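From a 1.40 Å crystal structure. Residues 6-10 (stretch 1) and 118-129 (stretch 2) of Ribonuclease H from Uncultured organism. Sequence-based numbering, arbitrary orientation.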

# COMPACT_ATOMS: atom_id res chain seq x y z
N ILE A 6 -7.64 -1.62 3.97
CA ILE A 6 -6.66 -1.82 2.91
C ILE A 6 -5.42 -2.47 3.50
O ILE A 6 -5.00 -2.10 4.61
CB ILE A 6 -6.25 -0.46 2.28
CG1 ILE A 6 -7.46 0.25 1.68
CG2 ILE A 6 -5.18 -0.67 1.22
CD1 ILE A 6 -7.19 1.68 1.24
N TYR A 7 -4.90 -3.51 2.85
CA TYR A 7 -3.58 -4.06 3.17
C TYR A 7 -2.68 -3.79 1.98
O TYR A 7 -3.07 -4.04 0.83
CB TYR A 7 -3.64 -5.58 3.36
CG TYR A 7 -4.62 -6.04 4.41
CD1 TYR A 7 -6.00 -5.97 4.18
CD2 TYR A 7 -4.19 -6.41 5.68
CE1 TYR A 7 -6.91 -6.40 5.13
CE2 TYR A 7 -5.10 -6.83 6.64
CZ TYR A 7 -6.45 -6.77 6.39
OH TYR A 7 -7.37 -7.12 7.37
N THR A 8 -1.47 -3.33 2.23
CA THR A 8 -0.52 -3.16 1.13
C THR A 8 0.79 -3.84 1.42
O THR A 8 1.18 -4.00 2.58
CB THR A 8 -0.24 -1.68 0.79
OG1 THR A 8 0.48 -1.06 1.86
CG2 THR A 8 -1.55 -0.91 0.55
N ASP A 9 1.48 -4.23 0.36
CA ASP A 9 2.86 -4.70 0.45
C ASP A 9 3.55 -4.43 -0.88
O ASP A 9 2.90 -4.34 -1.94
CB ASP A 9 2.89 -6.20 0.78
CG ASP A 9 4.23 -6.67 1.34
OD1 ASP A 9 5.07 -5.83 1.73
OD2 ASP A 9 4.44 -7.90 1.40
N GLY A 10 4.86 -4.29 -0.83
CA GLY A 10 5.68 -4.19 -2.03
C GLY A 10 6.99 -4.89 -1.77
O GLY A 10 7.44 -4.97 -0.63
N HIS A 118 -0.14 -0.66 12.09
CA HIS A 118 0.93 -1.65 11.98
C HIS A 118 0.41 -3.02 12.42
O HIS A 118 -0.17 -3.14 13.49
CB HIS A 118 2.14 -1.24 12.84
CG HIS A 118 3.10 -2.34 13.11
ND1 HIS A 118 3.70 -3.09 12.12
CD2 HIS A 118 3.70 -2.72 14.27
CE1 HIS A 118 4.49 -3.99 12.67
NE2 HIS A 118 4.56 -3.74 13.97
N ILE A 119 0.46 -3.99 11.51
CA ILE A 119 0.06 -5.36 11.81
C ILE A 119 1.28 -6.29 11.71
O ILE A 119 2.24 -6.00 11.00
CB ILE A 119 -1.05 -5.84 10.83
CG1 ILE A 119 -0.56 -5.71 9.38
CG2 ILE A 119 -2.30 -5.01 11.04
CD1 ILE A 119 -1.49 -6.39 8.35
N PRO A 120 1.21 -7.48 12.34
CA PRO A 120 2.23 -8.52 12.19
C PRO A 120 2.36 -9.04 10.75
O PRO A 120 1.38 -9.08 10.01
CB PRO A 120 1.72 -9.65 13.10
CG PRO A 120 0.80 -8.99 14.05
CD PRO A 120 0.18 -7.84 13.33
N ARG A 121 3.55 -9.52 10.38
CA ARG A 121 3.78 -9.99 9.02
C ARG A 121 2.86 -11.14 8.61
O ARG A 121 2.37 -11.18 7.48
CB ARG A 121 5.25 -10.38 8.82
CG ARG A 121 5.63 -11.72 9.42
CD ARG A 121 6.91 -12.27 8.79
NE ARG A 121 7.46 -13.38 9.56
CZ ARG A 121 8.10 -13.24 10.72
NH1 ARG A 121 8.30 -12.04 11.23
NH2 ARG A 121 8.54 -14.31 11.36
N GLU A 122 2.54 -12.01 9.58
CA GLU A 122 1.60 -13.11 9.36
C GLU A 122 0.24 -12.62 8.88
O GLU A 122 -0.49 -13.34 8.21
CB GLU A 122 1.42 -13.92 10.65
CG GLU A 122 2.67 -14.68 11.10
CD GLU A 122 3.83 -13.76 11.45
OE1 GLU A 122 3.60 -12.68 12.04
OE2 GLU A 122 4.99 -14.13 11.17
N LYS A 123 -0.17 -11.45 9.37
CA LYS A 123 -1.47 -10.90 9.02
C LYS A 123 -1.48 -10.27 7.62
O LYS A 123 -2.53 -9.90 7.11
CB LYS A 123 -1.91 -9.88 10.06
CG LYS A 123 -2.28 -10.49 11.41
CD LYS A 123 -3.57 -11.29 11.32
CE LYS A 123 -4.78 -10.40 11.57
NZ LYS A 123 -5.93 -11.16 12.13
N ASN A 124 -0.30 -10.08 7.03
CA ASN A 124 -0.23 -9.48 5.70
C ASN A 124 0.14 -10.46 4.58
O ASN A 124 0.62 -10.05 3.52
CB ASN A 124 0.74 -8.29 5.71
CG ASN A 124 0.37 -7.23 4.69
OD1 ASN A 124 -0.79 -7.13 4.28
ND2 ASN A 124 1.31 -6.33 4.41
N ALA A 125 -0.13 -11.74 4.80
CA ALA A 125 0.31 -12.77 3.87
C ALA A 125 -0.34 -12.67 2.49
O ALA A 125 0.31 -12.92 1.49
CB ALA A 125 0.12 -14.16 4.46
N ARG A 126 -1.59 -12.22 2.43
CA ARG A 126 -2.27 -12.11 1.14
C ARG A 126 -1.59 -11.09 0.22
O ARG A 126 -1.28 -11.38 -0.94
CB ARG A 126 -3.74 -11.73 1.32
CG ARG A 126 -4.64 -12.87 1.76
CD ARG A 126 -6.05 -12.36 2.02
NE ARG A 126 -6.73 -11.95 0.79
CZ ARG A 126 -7.97 -11.48 0.77
NH1 ARG A 126 -8.57 -11.16 1.91
NH2 ARG A 126 -8.58 -11.22 -0.39
N ALA A 127 -1.35 -9.89 0.75
CA ALA A 127 -0.67 -8.86 -0.03
C ALA A 127 0.72 -9.32 -0.46
O ALA A 127 1.16 -9.01 -1.57
CB ALA A 127 -0.60 -7.56 0.74
N ASP A 128 1.44 -9.98 0.43
CA ASP A 128 2.72 -10.56 0.05
C ASP A 128 2.62 -11.55 -1.11
O ASP A 128 3.46 -11.55 -2.01
CB ASP A 128 3.41 -11.22 1.26
CG ASP A 128 4.70 -11.94 0.90
OD1 ASP A 128 5.74 -11.27 0.79
OD2 ASP A 128 4.64 -13.15 0.62
N GLU A 129 1.60 -12.40 -1.08
CA GLU A 129 1.36 -13.34 -2.17
C GLU A 129 1.13 -12.60 -3.48
O GLU A 129 1.64 -13.00 -4.53
CB GLU A 129 0.17 -14.26 -1.87
CG GLU A 129 0.24 -14.98 -0.53
CD GLU A 129 -1.09 -15.64 -0.13
OE1 GLU A 129 -2.02 -15.68 -0.96
OE2 GLU A 129 -1.21 -16.10 1.03
O HOH W 1 6.30 -8.77 -0.40

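A segment of a longer strand packs against the start of a helix and the residues before it in a small, mostly side-chain contact, pinned by one direct hydrogen bond and one bridging water. The strand alternates: Tyr 7 and Asp 9 point their CA-to-CB bonds toward stretch 2, while Thr 8 points away and offers its backbone instead. Asn 124, just ahead of the helix, uses that opening: its ND2 donates to Thr 8 O (3.0 Å, nearly straight at 164°), an amide well suited to a buried carbonyl. Asn 124 OD1 lies 3.4 Å from Tyr 7 CB, near the plane of the ring at its edge. Also at that edge, Ile 119 CD1 meets Tyr 7 CD2 at 3.8 Å, an apolar contact that helps cover the ring. In the first turn of the helix, buried Ala 127 faces the strand; its CB sits 3.7 Å from Asp 9 CB, and its small methyl lets the backbones approach to 5.5 Å between Asp 9 CA and Ala 127 CA. Beyond it the carboxylates of Asp 9 and Asp 128 come close, OD2 to OD1 3.7 Å, an unfavourable pairing of like charges. Water 1 eases it by donating to both, 2.7 Å from its O to Asp 9 OD2 and 2.8 Å to Asp 128 OD1.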